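Local coordinates for protein aminoglycoside-O-phosphotransferase VIII (Streptomyces rimosus, PDB 4H05) that probably transfers phosphate from ATP to the 3'-hydroxyl of aminoglycoside antibiotics, a modification that confers resistance to them, at residues 118-123 with 189-194; 218-223 with 252-257; 226-231 with 265-270; 9-14 with 21-26. All coordinates share one frame; numbering follows the deposited sequence. Where two conformers were deposited one is given.

Contact 1: residues 118-123 with 189-194; sequences GLARSL and GDLCPD
The catalytic loop of the protein-kinase-like fold, here the HGD motif that ends in Asp190, rests through Leu191 on helix 109-124 of the C-terminal lobe. Asp190 is the predicted proton acceptor, and Leu191, next in the chain, turns its side chain the other way, into the buried core. The contact is small and wholly apolar. Leu191 sits at the centre of an inverse gamma turn, closed by a weak bond from Cys192 N to Asp190 O, and with CG anti to the backbone nitrogen (chi1 -173°) its two methyl groups extend to the helix. They divide the work: CD1 faces Leu119 and CD2 faces Ala120, so that the isobutyl end straddles two successive helical residues. Leu119 CD2 lies 4.4 Å from Leu191 CD1, a loose approach. Leu119 also packs on strands 196-198 and 205-208, and Leu191 also on Asp222 and Val226 of helix 220-230, which places the loop between helices and hairpin. Asp190 O receives a hydrogen bond from Asn195, a predicted magnesium ligand, tying the turn to the predicted magnesium site. The nearer of the two methyl contacts runs from Ala120 CB to Leu191 CD2, at 4.1 Å.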
# COMPACT_ATOMS: atom_id res chain seq x y z
N GLY A 118 6.45 9.26 10.81
CA GLY A 118 5.38 9.93 11.55
C GLY A 118 4.01 9.41 11.17
O GLY A 118 3.09 9.32 11.96
N LEU A 119 3.88 9.05 9.91
CA LEU A 119 2.62 8.55 9.40
C LEU A 119 2.44 7.12 9.91
O LEU A 119 1.36 6.75 10.35
CB LEU A 119 2.62 8.60 7.86
CG LEU A 119 1.41 7.88 7.28
CD1 LEU A 119 0.17 8.69 7.63
CD2 LEU A 119 1.55 7.68 5.80
N ALA A 120 3.53 6.35 9.87
CA ALA A 120 3.60 4.98 10.49
C ALA A 120 3.17 4.99 11.97
O ALA A 120 2.35 4.19 12.39
CB ALA A 120 5.00 4.37 10.27
N ARG A 121 3.58 6.01 12.69
CA ARG A 121 3.34 6.17 14.11
C ARG A 121 1.88 6.55 14.40
O ARG A 121 1.26 6.11 15.35
CB ARG A 121 4.44 7.14 14.53
CG ARG A 121 4.56 7.97 15.81
CD ARG A 121 6.08 8.33 15.94
NE ARG A 121 6.51 9.67 16.35
CZ ARG A 121 6.16 10.29 17.48
NH1 ARG A 121 5.26 9.79 18.32
NH2 ARG A 121 6.67 11.47 17.73
N SER A 122 1.28 7.29 13.50
CA SER A 122 -0.05 7.71 13.69
C SER A 122 -0.99 6.57 13.36
O SER A 122 -2.03 6.38 13.97
CB SER A 122 -0.31 8.92 12.76
OG SER A 122 0.52 10.03 13.06
N LEU A 123 -0.67 5.82 12.33
CA LEU A 123 -1.42 4.62 11.97
C LEU A 123 -1.29 3.65 13.17
O LEU A 123 -2.28 3.15 13.74
CB LEU A 123 -0.77 4.03 10.73
CG LEU A 123 -1.41 3.50 9.47
CD1 LEU A 123 -2.71 4.19 9.07
CD2 LEU A 123 -0.31 3.51 8.37
N GLY A 189 -0.27 -2.00 5.24
CA GLY A 189 -0.01 -3.31 4.66
C GLY A 189 0.66 -3.35 3.31
O GLY A 189 1.02 -4.45 2.82
N ASP A 190 0.73 -2.18 2.66
CA ASP A 190 1.64 -1.97 1.54
C ASP A 190 2.26 -0.56 1.63
O ASP A 190 2.16 0.27 0.70
CB ASP A 190 0.93 -2.22 0.21
CG ASP A 190 1.89 -2.26 -0.96
OD1 ASP A 190 1.41 -2.22 -2.06
OD2 ASP A 190 3.12 -2.26 -0.79
N LEU A 191 2.97 -0.32 2.75
CA LEU A 191 3.45 1.00 3.08
C LEU A 191 4.78 1.23 2.41
O LEU A 191 5.85 1.07 3.00
CB LEU A 191 3.58 1.20 4.56
CG LEU A 191 3.93 2.59 5.12
CD1 LEU A 191 2.81 3.56 4.92
CD2 LEU A 191 4.32 2.56 6.62
N CYS A 192 4.70 1.63 1.18
CA CYS A 192 5.83 1.87 0.37
C CYS A 192 5.73 3.35 0.04
O CYS A 192 4.64 3.92 0.05
CB CYS A 192 5.83 0.98 -0.87
SG CYS A 192 4.25 0.86 -1.71
N PRO A 193 6.84 3.96 -0.33
CA PRO A 193 6.84 5.40 -0.58
C PRO A 193 5.89 5.79 -1.74
O PRO A 193 5.39 6.89 -1.81
CB PRO A 193 8.31 5.68 -0.88
CG PRO A 193 9.04 4.53 -0.21
CD PRO A 193 8.16 3.38 -0.55
N ASP A 194 5.63 4.86 -2.60
CA ASP A 194 4.65 4.99 -3.61
C ASP A 194 3.27 5.32 -3.13
O ASP A 194 2.62 6.02 -3.76
CB ASP A 194 4.61 3.70 -4.47
CG ASP A 194 5.31 3.91 -5.78
OD1 ASP A 194 5.02 4.96 -6.38
OD2 ASP A 194 6.18 3.11 -6.17

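Contact 2: residues 218-223 with 252-257; sequences DRHSDL and RGWDGA
Arg219 and Trp254 meet face to face, and this stack dominates the contact between residues 218-223 and the loop after helix 240-251. The guanidinium lies flat on the indole, planes 9° apart, with Arg219 CZ 3.5 Å from Trp254 NE1. It is also a cation-pi pair: Arg219 CZ stands 3.9 Å from the centroid of the five-membered ring of Trp254. A CH-pi contact extends the overlap, as Arg219 CD sits 3.9 Å from the centroid of the Trp254 six-membered ring. The bend at chi3 (65°) lets both the methylene and the guanidinium follow the ring surface. Gly256 CA lies 3.5 Å above the opposite face of the Trp254 ring, toward its rim.

Polar bonds fix the rotation of the cation: Arg219 NE forms a salt bridge with Asp183, and NH1 bonds to Tyr250 OH. Within 218-223, Ser221 OG and Ser221 N both donate to Asp218 O, from opposite faces of its carbonyl plane.

Van der Waals contact with His220, whose ring crosses the indole at about a right angle, is looser. Lying away from the predicted catalytic and magnesium sites, this arginine-tryptophan stack joins the loop between helices 240-251 and 260-270 to residues leading into helix 220-230 of the C-terminal lobe.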
# COMPACT_ATOMS: atom_id res chain seq x y z
N ASP A 218 0.88 -7.29 12.62
CA ASP A 218 2.09 -6.86 13.32
C ASP A 218 2.53 -5.60 12.71
O ASP A 218 2.73 -5.56 11.50
CB ASP A 218 3.21 -7.88 13.08
CG ASP A 218 4.32 -7.77 14.12
OD1 ASP A 218 5.01 -6.75 14.07
OD2 ASP A 218 4.48 -8.72 14.94
N ARG A 219 2.79 -4.60 13.52
CA ARG A 219 3.44 -3.40 13.01
C ARG A 219 4.61 -3.68 12.11
O ARG A 219 4.88 -2.86 11.20
CB ARG A 219 3.91 -2.49 14.16
CG ARG A 219 5.11 -3.07 14.96
CD ARG A 219 5.44 -2.31 16.21
NE ARG A 219 4.37 -2.39 17.17
CZ ARG A 219 3.63 -1.37 17.60
NH1 ARG A 219 3.80 -0.13 17.18
NH2 ARG A 219 2.70 -1.62 18.49
N HIS A 220 5.36 -4.77 12.31
CA HIS A 220 6.49 -5.06 11.38
C HIS A 220 6.01 -5.28 9.97
O HIS A 220 6.77 -5.18 8.98
CB HIS A 220 7.37 -6.22 11.91
CG HIS A 220 8.09 -5.88 13.19
ND1 HIS A 220 9.40 -5.49 13.21
CD2 HIS A 220 7.65 -5.78 14.47
CE1 HIS A 220 9.75 -5.16 14.46
NE2 HIS A 220 8.70 -5.39 15.24
N SER A 221 4.73 -5.55 9.78
CA SER A 221 4.27 -5.64 8.36
C SER A 221 4.42 -4.32 7.62
O SER A 221 4.44 -4.31 6.38
CB SER A 221 2.77 -6.05 8.31
OG SER A 221 2.03 -5.14 9.11
N ASP A 222 4.36 -3.21 8.35
CA ASP A 222 4.55 -1.88 7.75
C ASP A 222 6.02 -1.48 7.72
O ASP A 222 6.56 -0.98 6.68
CB ASP A 222 3.72 -0.81 8.46
CG ASP A 222 2.25 -0.78 8.03
OD1 ASP A 222 1.86 -1.38 7.04
OD2 ASP A 222 1.48 -0.16 8.78
N LEU A 223 6.70 -1.75 8.84
CA LEU A 223 8.13 -1.45 8.95
C LEU A 223 8.97 -2.13 7.88
O LEU A 223 9.92 -1.54 7.37
CB LEU A 223 8.62 -1.82 10.34
CG LEU A 223 8.06 -0.94 11.47
CD1 LEU A 223 8.40 -1.43 12.87
CD2 LEU A 223 8.53 0.49 11.24
N ARG A 252 10.35 7.21 18.58
CA ARG A 252 9.86 8.18 19.60
C ARG A 252 8.66 7.89 20.58
O ARG A 252 8.92 7.80 21.76
CB ARG A 252 9.76 9.56 19.00
CG ARG A 252 11.13 10.17 18.65
CD ARG A 252 10.98 11.55 17.96
NE ARG A 252 9.86 12.34 18.51
CZ ARG A 252 9.24 13.37 17.92
NH1 ARG A 252 9.61 13.80 16.70
NH2 ARG A 252 8.23 13.98 18.55
N GLY A 253 7.39 7.63 20.20
CA GLY A 253 6.96 6.78 19.09
C GLY A 253 6.60 5.41 19.69
O GLY A 253 5.44 5.15 20.10
N TRP A 254 7.62 4.56 19.79
CA TRP A 254 7.45 3.20 20.28
C TRP A 254 8.77 2.74 20.82
O TRP A 254 9.77 2.71 20.11
CB TRP A 254 6.98 2.36 19.12
CG TRP A 254 6.88 0.90 19.38
CD1 TRP A 254 5.89 0.20 20.09
CD2 TRP A 254 7.77 -0.12 18.83
NE1 TRP A 254 6.15 -1.13 20.06
CE2 TRP A 254 7.26 -1.39 19.31
CE3 TRP A 254 8.88 -0.10 18.01
CZ2 TRP A 254 7.88 -2.59 18.98
CZ3 TRP A 254 9.50 -1.29 17.70
CH2 TRP A 254 9.01 -2.51 18.17
N ASP A 255 8.77 2.44 22.11
CA ASP A 255 9.99 2.11 22.87
C ASP A 255 10.63 0.73 22.48
O ASP A 255 11.84 0.54 22.69
CB ASP A 255 9.68 2.15 24.39
CG ASP A 255 8.52 1.20 24.76
OD1 ASP A 255 8.04 1.22 25.92
OD2 ASP A 255 8.09 0.42 23.87
N GLY A 256 9.85 -0.22 21.93
CA GLY A 256 10.46 -1.40 21.30
C GLY A 256 11.49 -0.89 20.29
O GLY A 256 11.48 0.31 19.97
N ALA A 257 12.40 -1.71 19.74
CA ALA A 257 12.47 -3.17 19.82
C ALA A 257 12.30 -3.72 18.41
O ALA A 257 11.68 -4.74 18.23
CB ALA A 257 11.43 -3.75 20.75

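Contact 3: residues 226-231 with 265-270; sequences VLRELA and FYRLLD
Arg228 reaches from helix 220-230 to Arg267 and Asp270 of helix 260-270, a helix-helix contact in the C-terminal lobe of the kinase-like fold, bordering the predicted active site. Its tight part is ionic. Arg228 NH2 donates to Asp270 OD2 at 2.8 Å, with an N-H...O angle of 163°, and uses the anti lone pair of that oxygen, the one directed away from OD1. The acceptor lies close to the guanidinium plane, and the carboxylate is turned only 21° from it, so the two flat groups meet nearly coplanar and edge on. A second salt bridge, Arg228 NH1 to Glu229 OE2 at 3.0 Å, holds another edge of the same guanidinium and makes a three-residue network. Bends at chi2 and chi3 carry the group to both acids. Asp270 OD1 is itself paired with Arg213, so the carboxylate is gripped at both oxygens; two flanking cations would probably favour its charged form. The side chain of Asp270 lies about 5 Å from that of Asp190, the predicted proton acceptor.

The loose part is aliphatic. Arg228 and Arg267 run alongside each other, head to tail, touching through methylenes, with Arg228 CB 3.9 Å from Arg267 CD. Arg228 NE and Arg267 NE stay 6.2 Å apart, and the guanidinium planes stand steeply against each other. On the solvent side, water 2 donates to Asp270 OD2 and accepts a weak bond from Arg228 NH1. Water 1 bridges the helices with full hydrogen bonds, accepting from Arg228 NH2 at 2.6 Å and donating to Arg267 O at 2.8 Å.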
# COMPACT_ATOMS: atom_id res chain seq x y z
N VAL A 226 8.37 -0.44 4.25
CA VAL A 226 8.94 0.87 4.19
C VAL A 226 10.44 0.79 4.24
O VAL A 226 11.10 1.58 3.54
CB VAL A 226 8.45 1.81 5.34
CG1 VAL A 226 9.64 2.41 6.04
CG2 VAL A 226 7.71 2.91 4.70
N LEU A 227 11.01 -0.10 5.08
CA LEU A 227 12.51 -0.12 5.23
C LEU A 227 13.18 -0.80 4.05
O LEU A 227 14.29 -0.44 3.66
CB LEU A 227 12.96 -0.76 6.53
CG LEU A 227 12.63 0.07 7.78
CD1 LEU A 227 12.59 -0.89 8.95
CD2 LEU A 227 13.60 1.26 8.07
N ARG A 228 12.49 -1.75 3.43
CA ARG A 228 13.01 -2.36 2.23
C ARG A 228 13.10 -1.32 1.13
O ARG A 228 14.01 -1.39 0.32
CB ARG A 228 12.13 -3.53 1.76
CG ARG A 228 12.51 -4.13 0.41
CD ARG A 228 11.34 -3.87 -0.57
NE ARG A 228 10.30 -4.85 -0.37
CZ ARG A 228 8.97 -4.73 -0.56
NH1 ARG A 228 8.31 -3.64 -1.01
NH2 ARG A 228 8.26 -5.83 -0.27
N GLU A 229 12.15 -0.39 1.06
CA GLU A 229 12.20 0.67 0.04
C GLU A 229 13.21 1.78 0.45
O GLU A 229 14.09 2.08 -0.31
CB GLU A 229 10.85 1.25 -0.21
CG GLU A 229 9.86 0.27 -0.82
CD GLU A 229 10.43 -0.44 -2.04
OE1 GLU A 229 10.91 0.22 -3.01
OE2 GLU A 229 10.37 -1.67 -2.07
N LEU A 230 13.14 2.29 1.67
CA LEU A 230 14.08 3.30 2.15
C LEU A 230 15.57 2.93 2.02
O LEU A 230 16.40 3.83 2.10
CB LEU A 230 13.82 3.69 3.64
CG LEU A 230 12.61 4.59 3.88
CD1 LEU A 230 12.37 4.85 5.36
CD2 LEU A 230 12.71 5.90 3.12
N ALA A 231 15.89 1.63 1.96
CA ALA A 231 17.29 1.14 1.78
C ALA A 231 17.91 1.58 0.46
O ALA A 231 19.13 1.73 0.36
CB ALA A 231 17.34 -0.38 1.88
N PHE A 265 10.57 -11.68 7.78
CA PHE A 265 9.36 -12.43 7.59
C PHE A 265 8.36 -11.62 6.81
O PHE A 265 7.78 -12.12 5.89
CB PHE A 265 8.72 -12.87 8.89
CG PHE A 265 7.44 -13.62 8.65
CD1 PHE A 265 7.45 -14.95 8.29
CD2 PHE A 265 6.22 -12.97 8.69
CE1 PHE A 265 6.30 -15.63 8.02
CE2 PHE A 265 5.05 -13.63 8.46
CZ PHE A 265 5.07 -14.97 8.10
N TYR A 266 8.23 -10.34 7.09
CA TYR A 266 7.20 -9.55 6.40
C TYR A 266 7.64 -9.10 5.03
O TYR A 266 6.82 -8.90 4.14
CB TYR A 266 6.64 -8.42 7.33
CG TYR A 266 5.77 -8.99 8.46
CD1 TYR A 266 4.49 -9.49 8.19
CD2 TYR A 266 6.22 -9.07 9.76
CE1 TYR A 266 3.73 -10.05 9.16
CE2 TYR A 266 5.42 -9.65 10.77
CZ TYR A 266 4.21 -10.18 10.41
OH TYR A 266 3.45 -10.75 11.31
N ARG A 267 8.95 -9.08 4.78
CA ARG A 267 9.44 -8.93 3.42
C ARG A 267 9.12 -10.19 2.59
O ARG A 267 8.84 -10.06 1.40
CB ARG A 267 10.97 -8.68 3.35
CG ARG A 267 11.51 -7.25 3.56
CD ARG A 267 13.02 -7.11 3.12
NE ARG A 267 13.65 -6.95 4.40
CZ ARG A 267 14.41 -7.80 5.07
NH1 ARG A 267 14.92 -8.88 4.54
NH2 ARG A 267 14.70 -7.47 6.31
N LEU A 268 9.26 -11.36 3.19
CA LEU A 268 8.96 -12.63 2.53
C LEU A 268 7.47 -12.79 2.29
O LEU A 268 7.00 -13.11 1.16
CB LEU A 268 9.48 -13.82 3.37
CG LEU A 268 9.00 -15.19 2.95
CD1 LEU A 268 9.49 -15.58 1.53
CD2 LEU A 268 9.39 -16.21 4.06
N LEU A 269 6.69 -12.49 3.31
CA LEU A 269 5.22 -12.49 3.06
C LEU A 269 4.79 -11.69 1.84
O LEU A 269 3.87 -12.09 1.06
CB LEU A 269 4.48 -12.02 4.31
CG LEU A 269 2.95 -12.00 4.23
CD1 LEU A 269 2.44 -13.43 4.02
CD2 LEU A 269 2.36 -11.31 5.48
N ASP A 270 5.45 -10.57 1.67
CA ASP A 270 5.04 -9.65 0.65
C ASP A 270 5.36 -10.16 -0.74
O ASP A 270 4.75 -9.72 -1.70
CB ASP A 270 5.65 -8.25 0.85
CG ASP A 270 4.89 -7.15 0.06
OD1 ASP A 270 3.63 -7.11 0.06
OD2 ASP A 270 5.54 -6.34 -0.62
O HOH W 1 9.62 -8.00 -0.28
O HOH W 2 4.98 -3.80 -1.60

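Contact 4: residues 9-14 with 21-26; sequences DALRAL and CEWVVV
Between residues 9-14 of helix 6-17 and residues 21-26, which hold strand 22-25, the nearest CA atoms are those of Leu14 and Cys21, 10.5 Å apart, and Trp23 spans the distance to meet Leu11 and Leu14. Its CG is anti to the carbonyl carbon (chi1 -71°), which sends the indole out from the strand with the six-membered ring leading. Leu14 CB comes up to the rim of that ring, near its plane, 3.9 Å from Trp23 CH2. Leu11, one turn earlier, approaches obliquely with a single methyl group, and Leu11 CD2 lies 3.7 Å from Trp23 CZ3. The helix packs against the five-stranded antiparallel sheet of the N-terminal lobe, whose edge strand is 22-25; in a kinase-like fold this lobe usually helps to form the nucleotide cleft. No hydrogen bond joins the two segments. Tyr36 of the neighbouring strand 35-40 meets the indole edge-to-face, and Arg15 makes a cation-pi contact with it. Glu22, beside Trp23, forms a salt bridge with Arg39 of the same neighbouring strand. Both leucines also reach deeper strands: Leu11 and Leu14 touch Val49, and Leu14 continues to Val47, Trp89 and Val91.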
# COMPACT_ATOMS: atom_id res chain seq x y z
N ASP A 9 -17.26 -1.89 -20.07
CA ASP A 9 -18.51 -1.31 -19.49
C ASP A 9 -18.25 -0.34 -18.38
O ASP A 9 -18.82 0.71 -18.31
CB ASP A 9 -19.34 -2.43 -18.83
CG ASP A 9 -20.44 -2.92 -19.69
OD1 ASP A 9 -20.35 -2.79 -20.94
OD2 ASP A 9 -21.40 -3.45 -19.05
N ALA A 10 -17.42 -0.78 -17.44
CA ALA A 10 -17.10 -0.04 -16.23
C ALA A 10 -16.38 1.27 -16.60
O ALA A 10 -16.78 2.36 -16.20
CB ALA A 10 -16.24 -0.94 -15.32
N LEU A 11 -15.38 1.18 -17.46
CA LEU A 11 -14.68 2.37 -17.94
C LEU A 11 -15.57 3.35 -18.72
O LEU A 11 -15.47 4.59 -18.54
CB LEU A 11 -13.52 1.91 -18.82
CG LEU A 11 -12.43 1.38 -17.86
CD1 LEU A 11 -11.37 0.60 -18.60
CD2 LEU A 11 -11.82 2.63 -17.15
N ARG A 12 -16.44 2.84 -19.60
CA ARG A 12 -17.37 3.74 -20.32
C ARG A 12 -18.44 4.28 -19.38
O ARG A 12 -18.79 5.48 -19.48
CB ARG A 12 -18.04 3.06 -21.53
CG ARG A 12 -19.31 3.77 -22.04
CD ARG A 12 -20.05 2.83 -22.98
NE ARG A 12 -21.31 3.40 -23.47
CZ ARG A 12 -21.45 4.15 -24.59
NH1 ARG A 12 -20.41 4.48 -25.36
NH2 ARG A 12 -22.67 4.60 -24.94
N ALA A 13 -18.97 3.47 -18.44
CA ALA A 13 -19.94 4.14 -17.54
C ALA A 13 -19.18 5.22 -16.70
O ALA A 13 -19.66 6.34 -16.51
CB ALA A 13 -20.69 3.16 -16.65
N LEU A 14 -18.01 4.86 -16.16
CA LEU A 14 -17.16 5.86 -15.47
C LEU A 14 -16.99 7.12 -16.28
O LEU A 14 -17.15 8.20 -15.78
CB LEU A 14 -15.79 5.31 -15.08
CG LEU A 14 -15.89 4.38 -13.88
CD1 LEU A 14 -14.64 3.51 -13.74
CD2 LEU A 14 -16.23 5.16 -12.59
N CYS A 21 -13.95 15.56 -18.05
CA CYS A 21 -12.73 15.24 -17.34
C CYS A 21 -11.79 14.54 -18.31
O CYS A 21 -12.18 13.62 -19.04
CB CYS A 21 -12.99 14.41 -16.07
SG CYS A 21 -13.59 15.44 -14.69
N GLU A 22 -10.55 14.99 -18.29
CA GLU A 22 -9.52 14.37 -19.04
C GLU A 22 -8.85 13.23 -18.25
O GLU A 22 -8.47 13.39 -17.15
CB GLU A 22 -8.47 15.38 -19.45
CG GLU A 22 -7.24 14.75 -20.10
CD GLU A 22 -6.30 15.83 -20.64
OE1 GLU A 22 -5.65 16.55 -19.83
OE2 GLU A 22 -6.21 15.92 -21.90
N TRP A 23 -8.70 12.09 -18.92
CA TRP A 23 -8.08 10.91 -18.39
C TRP A 23 -6.62 10.76 -18.63
O TRP A 23 -6.18 10.65 -19.74
CB TRP A 23 -8.77 9.70 -18.99
CG TRP A 23 -10.17 9.50 -18.47
CD1 TRP A 23 -11.26 10.34 -18.60
CD2 TRP A 23 -10.69 8.30 -17.76
NE1 TRP A 23 -12.37 9.78 -18.04
CE2 TRP A 23 -12.09 8.58 -17.50
CE3 TRP A 23 -10.15 7.09 -17.36
CZ2 TRP A 23 -12.90 7.68 -16.88
CZ3 TRP A 23 -10.97 6.19 -16.69
CH2 TRP A 23 -12.32 6.49 -16.45
N VAL A 24 -5.85 10.60 -17.56
CA VAL A 24 -4.43 10.37 -17.65
C VAL A 24 -4.10 8.99 -17.12
O VAL A 24 -4.51 8.61 -16.01
CB VAL A 24 -3.70 11.38 -16.84
CG1 VAL A 24 -2.20 11.26 -17.06
CG2 VAL A 24 -4.22 12.77 -17.21
N VAL A 25 -3.39 8.21 -17.92
CA VAL A 25 -3.01 6.89 -17.48
C VAL A 25 -1.84 7.01 -16.56
O VAL A 25 -0.87 7.68 -16.89
CB VAL A 25 -2.66 6.02 -18.63
CG1 VAL A 25 -2.02 4.74 -18.11
CG2 VAL A 25 -3.96 5.74 -19.37
N VAL A 26 -1.97 6.45 -15.37
CA VAL A 26 -0.85 6.46 -14.43
C VAL A 26 -0.31 5.03 -14.28
O VAL A 26 0.87 4.86 -14.01
CB VAL A 26 -1.11 7.24 -13.10
CG1 VAL A 26 -2.57 7.62 -12.94
CG2 VAL A 26 -0.57 6.49 -11.87

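In the fold
Along the chain contact 4 comes first, contact 1 follows, and both close before contacts 2 and 3 open. Contact 4 belongs to the five-stranded sheet of the N-terminal lobe, with its centre about 28 to 39 Å from the others. Contacts 1, 2 and 3 cluster in the C-terminal lobe, centres about 11 to 13 Å apart. Contacts 2 and 3 share helix 220-230 and their segments alternate in sequence; Tyr266 of contact 3 packs on Asp218, His220 and Ser221 of contact 2. The same helix backs the catalytic loop of contact 1: Asp222 probably bonds Gly189 N, and Val226 and Glu229 pack on Leu191 and Pro193. Helix 220-230 thus connects the predicted active-site loop with segments 252-257 and 265-270.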